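Local coordinates for protein DNA polymerase III, beta chain (PDB 2AWA) that forms a ring-shaped head-to-tail homodimer around DNA and probably tethers DNA polymerases and other proteins to it, conferring processivity, at residues R289-S294 and F341-L346; Q285-A290 and G300-E305. All coordinates share one frame; numbering follows the deposited sequence.

Contact 1: R289-S294 and F341-L346; sequences RARLLS and FNPTYL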
loop_
_atom_site.group_PDB
_atom_site.type_symbol
_atom_site.label_atom_id
_atom_site.label_comp_id
_atom_site.label_asym_id
_atom_site.label_seq_id
_atom_site.Cartn_x
_atom_site.Cartn_y
_atom_site.Cartn_z
ATOM N N ARG B 289 21.871 4.430 -4.569
ATOM C CA ARG B 289 22.639 4.876 -3.424
ATOM C C ARG B 289 23.031 6.336 -3.624
ATOM O O ARG B 289 22.778 7.190 -2.771
ATOM C CB ARG B 289 23.892 3.991 -3.225
ATOM C CG ARG B 289 23.696 2.817 -2.244
ATOM C CD ARG B 289 25.012 2.065 -1.927
ATOM N NE ARG B 289 25.635 1.501 -3.127
ATOM C CZ ARG B 289 25.385 0.295 -3.632
ATOM N NH1 ARG B 289 24.517 -0.515 -3.069
ATOM N NH2 ARG B 289 26.000 -0.092 -4.734
ATOM N N ALA B 290 23.650 6.611 -4.760
ATOM C CA ALA B 290 23.925 7.975 -5.176
ATOM C C ALA B 290 22.698 8.873 -5.002
ATOM O O ALA B 290 22.800 9.972 -4.489
ATOM C CB ALA B 290 24.374 7.989 -6.612
ATOM N N ARG B 291 21.532 8.395 -5.407
ATOM C CA ARG B 291 20.327 9.220 -5.366
ATOM C C ARG B 291 19.831 9.553 -3.945
ATOM O O ARG B 291 19.276 10.631 -3.704
ATOM C CB ARG B 291 19.216 8.578 -6.196
ATOM C CG ARG B 291 17.937 9.413 -6.228
ATOM C CD ARG B 291 16.957 8.941 -7.297
ATOM N NE ARG B 291 16.398 7.638 -6.972
ATOM C CZ ARG B 291 15.527 6.996 -7.730
ATOM N NH1 ARG B 291 15.103 7.525 -8.872
ATOM N NH2 ARG B 291 15.092 5.810 -7.346
ATOM N N LEU B 292 20.033 8.648 -3.000
ATOM C CA LEU B 292 19.667 8.938 -1.614
ATOM C C LEU B 292 20.255 10.243 -1.148
ATOM O O LEU B 292 19.600 10.980 -0.414
ATOM C CB LEU B 292 20.140 7.845 -0.654
ATOM C CG LEU B 292 19.318 6.586 -0.742
ATOM C CD1 LEU B 292 19.962 5.497 0.059
ATOM C CD2 LEU B 292 17.917 6.872 -0.275
ATOM N N LEU B 293 21.487 10.527 -1.551
ATOM C CA LEU B 293 22.116 11.753 -1.089
ATOM C C LEU B 293 21.914 12.915 -2.027
ATOM O O LEU B 293 21.826 14.052 -1.564
ATOM C CB LEU B 293 23.600 11.548 -0.793
ATOM C CG LEU B 293 23.784 10.897 0.571
ATOM C CD1 LEU B 293 23.929 9.402 0.428
ATOM C CD2 LEU B 293 24.961 11.496 1.289
ATOM N N SER B 294 21.847 12.653 -3.330
ATOM C CA SER B 294 21.731 13.744 -4.294
ATOM C C SER B 294 20.340 14.359 -4.273
ATOM O O SER B 294 20.195 15.514 -4.619
ATOM C CB SER B 294 22.113 13.313 -5.710
ATOM O OG SER B 294 21.183 12.398 -6.247
ATOM N N PHE B 341 25.058 14.039 -14.066
ATOM C CA PHE B 341 23.725 13.863 -14.620
ATOM C C PHE B 341 22.769 13.619 -13.481
ATOM O O PHE B 341 23.183 13.471 -12.306
ATOM C CB PHE B 341 23.673 12.677 -15.613
ATOM C CG PHE B 341 24.337 11.412 -15.117
ATOM C CD1 PHE B 341 23.643 10.506 -14.340
ATOM C CD2 PHE B 341 25.653 11.125 -15.445
ATOM C CE1 PHE B 341 24.257 9.349 -13.876
ATOM C CE2 PHE B 341 26.262 9.986 -14.990
ATOM C CZ PHE B 341 25.562 9.090 -14.188
ATOM N N ASN B 342 21.492 13.613 -13.823
ATOM C CA ASN B 342 20.434 13.250 -12.897
ATOM C C ASN B 342 20.374 11.727 -12.789
ATOM O O ASN B 342 20.171 11.039 -13.783
ATOM C CB ASN B 342 19.112 13.819 -13.411
ATOM C CG ASN B 342 17.935 13.551 -12.487
ATOM O OD1 ASN B 342 17.997 12.716 -11.591
ATOM N ND2 ASN B 342 16.833 14.241 -12.747
ATOM N N PRO B 343 20.591 11.193 -11.581
ATOM C CA PRO B 343 20.647 9.747 -11.466
ATOM C C PRO B 343 19.293 9.060 -11.699
ATOM O O PRO B 343 19.270 7.868 -12.035
ATOM C CB PRO B 343 21.131 9.532 -10.034
ATOM C CG PRO B 343 20.673 10.740 -9.287
ATOM C CD PRO B 343 20.804 11.862 -10.281
ATOM N N THR B 344 18.188 9.788 -11.561
ATOM C CA THR B 344 16.872 9.192 -11.749
ATOM C C THR B 344 16.733 8.769 -13.206
ATOM O O THR B 344 16.213 7.694 -13.477
ATOM C CB THR B 344 15.734 10.142 -11.340
ATOM O OG1 THR B 344 15.827 10.447 -9.941
ATOM C CG2 THR B 344 14.392 9.538 -11.598
ATOM N N TYR B 345 17.244 9.584 -14.127
ATOM C CA TYR B 345 17.181 9.267 -15.553
ATOM C C TYR B 345 17.943 7.996 -15.902
ATOM O O TYR B 345 17.482 7.197 -16.719
ATOM C CB TYR B 345 17.762 10.407 -16.406
ATOM C CG TYR B 345 17.028 11.731 -16.360
ATOM C CD1 TYR B 345 15.659 11.801 -16.086
ATOM C CD2 TYR B 345 17.705 12.926 -16.629
ATOM C CE1 TYR B 345 15.005 13.018 -16.029
ATOM C CE2 TYR B 345 17.055 14.148 -16.592
ATOM C CZ TYR B 345 15.695 14.190 -16.282
ATOM O OH TYR B 345 15.019 15.395 -16.262
ATOM N N LEU B 346 19.139 7.855 -15.344
ATOM C CA LEU B 346 19.944 6.666 -15.554
ATOM C C LEU B 346 19.193 5.443 -15.016
ATOM O O LEU B 346 19.084 4.434 -15.697
ATOM C CB LEU B 346 21.318 6.796 -14.846
ATOM C CG LEU B 346 22.284 5.611 -15.035
ATOM C CD1 LEU B 346 22.288 5.116 -16.476
ATOM C CD2 LEU B 346 23.687 5.972 -14.606
#
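Arg291 NH1 donates a hydrogen bond to Thr344 OG1, 3.2 Å away and nearly straight, with an N-H...O angle of 170°. The hydroxyl lies at the edge of the guanidinium, 4° out of its plane. The arginine leaves helix 280-294 with CG anti to the backbone N (chi1 -178°) and bends at chi3, which carries its end across to the first turn of helix 343-351. There it meets both branches of the threonine: the methyl CG2 lies 3.5 Å from NH1, beside the accepting hydroxyl. Glu288 OE1 offers NH2 a long, weak ion pair.

Closer to the core the contact is made by Pro343. The CG of its ring rests 4.0 Å from Arg291 CB, while Ser294 OG approaches the same CG at 3.5 Å. Serine is small enough to sit here, and its hydroxyl bonds weakly back to Ala290 O. In a helix's first turn the N-H groups have no preceding helical carbonyl to bond, so proline's lack of one costs nothing. Asn342 is the N-cap, its OD1 accepting from Thr344 N at 2.9 Å.

The last turns of one C-terminal-domain helix are thus joined to the start of another by a small apolar patch and a hydrogen bond between two partly exposed residues. A neutral acceptor gives that bond direction but probably little compensation of the arginine's charge.

Contact 2: Q285-A290 and G300-E305; sequences QSMERA and GTVKLE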
loop_
_atom_site.group_PDB
_atom_site.type_symbol
_atom_site.label_atom_id
_atom_site.label_comp_id
_atom_site.label_asym_id
_atom_site.label_seq_id
_atom_site.Cartn_x
_atom_site.Cartn_y
_atom_site.Cartn_z
ATOM N N GLN B 285 21.949 -0.281 -8.656
ATOM C CA GLN B 285 22.061 -0.195 -7.206
ATOM C C GLN B 285 23.021 0.907 -6.804
ATOM O O GLN B 285 22.822 1.551 -5.782
ATOM C CB GLN B 285 22.461 -1.537 -6.622
ATOM C CG GLN B 285 21.362 -2.597 -6.821
ATOM C CD GLN B 285 21.822 -4.013 -6.554
ATOM O OE1 GLN B 285 23.010 -4.291 -6.431
ATOM N NE2 GLN B 285 20.870 -4.921 -6.477
ATOM N N SER B 286 24.036 1.153 -7.625
ATOM C CA SER B 286 24.970 2.252 -7.367
ATOM C C SER B 286 24.321 3.613 -7.522
ATOM O O SER B 286 24.594 4.515 -6.749
ATOM C CB SER B 286 26.170 2.174 -8.301
ATOM O OG SER B 286 27.032 1.142 -7.886
HETATM N N MSE B 287 23.481 3.760 -8.544
HETATM C CA MSE B 287 22.780 5.005 -8.801
HETATM C C MSE B 287 21.699 5.347 -7.784
HETATM O O MSE B 287 21.441 6.523 -7.520
HETATM C CB MSE B 287 22.176 4.946 -10.189
HETATM C CG MSE B 287 23.210 4.964 -11.276
HETATM SE SE MSE B 287 24.493 6.476 -11.109
HETATM C CE MSE B 287 26.006 5.572 -10.185
ATOM N N GLU B 288 21.074 4.321 -7.214
ATOM C CA GLU B 288 20.065 4.486 -6.167
ATOM C C GLU B 288 20.671 4.921 -4.849
ATOM O O GLU B 288 20.049 5.677 -4.095
ATOM C CB GLU B 288 19.294 3.190 -5.981
ATOM C CG GLU B 288 18.626 2.755 -7.277
ATOM C CD GLU B 288 17.340 2.011 -7.113
ATOM O OE1 GLU B 288 16.471 2.490 -6.350
ATOM O OE2 GLU B 288 17.180 0.968 -7.798
ATOM N N ARG B 289 21.871 4.430 -4.569
ATOM C CA ARG B 289 22.639 4.876 -3.424
ATOM C C ARG B 289 23.031 6.336 -3.624
ATOM O O ARG B 289 22.778 7.190 -2.771
ATOM C CB ARG B 289 23.892 3.991 -3.225
ATOM C CG ARG B 289 23.696 2.817 -2.244
ATOM C CD ARG B 289 25.012 2.065 -1.927
ATOM N NE ARG B 289 25.635 1.501 -3.127
ATOM C CZ ARG B 289 25.385 0.295 -3.632
ATOM N NH1 ARG B 289 24.517 -0.515 -3.069
ATOM N NH2 ARG B 289 26.000 -0.092 -4.734
ATOM N N ALA B 290 23.650 6.611 -4.760
ATOM C CA ALA B 290 23.925 7.975 -5.176
ATOM C C ALA B 290 22.698 8.873 -5.002
ATOM O O ALA B 290 22.800 9.972 -4.489
ATOM C CB ALA B 290 24.374 7.989 -6.612
ATOM N N GLY B 300 20.624 18.024 -7.466
ATOM C CA GLY B 300 20.431 16.593 -7.434
ATOM C C GLY B 300 21.124 15.801 -8.517
ATOM O O GLY B 300 20.475 15.051 -9.235
ATOM N N THR B 301 22.444 15.963 -8.614
ATOM C CA THR B 301 23.244 15.195 -9.551
ATOM C C THR B 301 24.289 14.269 -8.951
ATOM O O THR B 301 24.810 14.497 -7.897
ATOM C CB THR B 301 23.984 16.094 -10.533
ATOM O OG1 THR B 301 24.782 17.019 -9.804
ATOM C CG2 THR B 301 23.001 16.818 -11.422
ATOM N N VAL B 302 24.581 13.217 -9.685
ATOM C CA VAL B 302 25.665 12.293 -9.405
ATOM C C VAL B 302 26.764 12.646 -10.410
ATOM O O VAL B 302 26.482 13.085 -11.516
ATOM C CB VAL B 302 25.193 10.799 -9.571
ATOM C CG1 VAL B 302 24.939 10.447 -11.042
ATOM C CG2 VAL B 302 26.190 9.826 -8.983
ATOM N N LYS B 303 28.010 12.488 -9.995
ATOM C CA LYS B 303 29.160 12.785 -10.811
ATOM C C LYS B 303 29.879 11.479 -11.027
ATOM O O LYS B 303 30.307 10.844 -10.067
ATOM C CB LYS B 303 30.069 13.790 -10.098
ATOM C CG LYS B 303 31.467 13.972 -10.725
ATOM C CD LYS B 303 32.033 15.404 -10.568
ATOM C CE LYS B 303 32.399 15.795 -9.152
ATOM N NZ LYS B 303 33.499 14.980 -8.568
ATOM N N LEU B 304 29.966 11.054 -12.284
ATOM C CA LEU B 304 30.794 9.920 -12.647
ATOM C C LEU B 304 32.159 10.452 -12.967
ATOM O O LEU B 304 32.285 11.404 -13.745
ATOM C CB LEU B 304 30.262 9.174 -13.871
ATOM C CG LEU B 304 29.306 8.021 -13.639
ATOM C CD1 LEU B 304 29.142 7.233 -14.922
ATOM C CD2 LEU B 304 29.821 7.126 -12.532
ATOM N N GLU B 305 33.170 9.847 -12.354
ATOM C CA GLU B 305 34.552 10.127 -12.684
ATOM C C GLU B 305 35.175 8.877 -13.306
ATOM O O GLU B 305 35.097 7.797 -12.754
ATOM C CB GLU B 305 35.306 10.557 -11.426
ATOM C CG GLU B 305 36.646 11.229 -11.688
ATOM C CD GLU B 305 37.596 11.079 -10.509
ATOM O OE1 GLU B 305 37.133 11.210 -9.352
ATOM O OE2 GLU B 305 38.802 10.817 -10.733
#
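Val302 overlaps two side chains of helix 280-294, one with each of its methyl groups. CG2 presses against Ala290 CB at 3.5 Å, and CG1 lies 4.0 Å from the selenium of Met287, which is present as selenomethionine. The first torsion of the valine (chi1 70°) turns CG2 to the alanine and CG1 to the selenium.

Met287 and Ala290 are about one helical turn apart and do different work. The small methyl of alanine lets the strand come close, with Ala290 CA and Val302 CA 6.3 Å apart. The methionine starts off to the side, but chi1 and a bend at chi2 (-52°) bring the selenium, standing where methionine has sulfur, back toward the valine, the two side chains crossing at about a right angle. A long, flexible, unbranched chain suits this place, because it can fold to fit the surface it meets. No hydrogen bond joins the segments; the contact is wholly apolar and buried.

Val302 begins the strand that pairs with strands 310-317 and 337-341, and the helix lies against this sheet. Val315 of strand 310-317 touches both Ala290 and Val302, while Ile347 of helix 343-351 packs on Met287, so helix, sheet and second helix share one core of the C-terminal domain.

Contacts 1 and 2 share Arg289 and Ala290 of helix 280-294, and their centres are only 4 Å apart. Strand 302-307 and helix 343-351 both pack on this helix around Ala290, and they touch each other directly where Pro343 meets Val302. Phe341 O, 3.0 Å from Val302 N in a probable hydrogen bond, pairs strand 337-341, which leads into helix 343-351, with strand 302-307. Leu346 CD2, 3.5 Å from Met287 CG, ties the two helices together. Contact 2 is buried and apolar; contact 1 adds a polar bridge between partly exposed residues. Arg289 forms a salt bridge with Glu325 and a hydrogen bond to Ser100 O of the second subunit, placing this helix at the dimer interface.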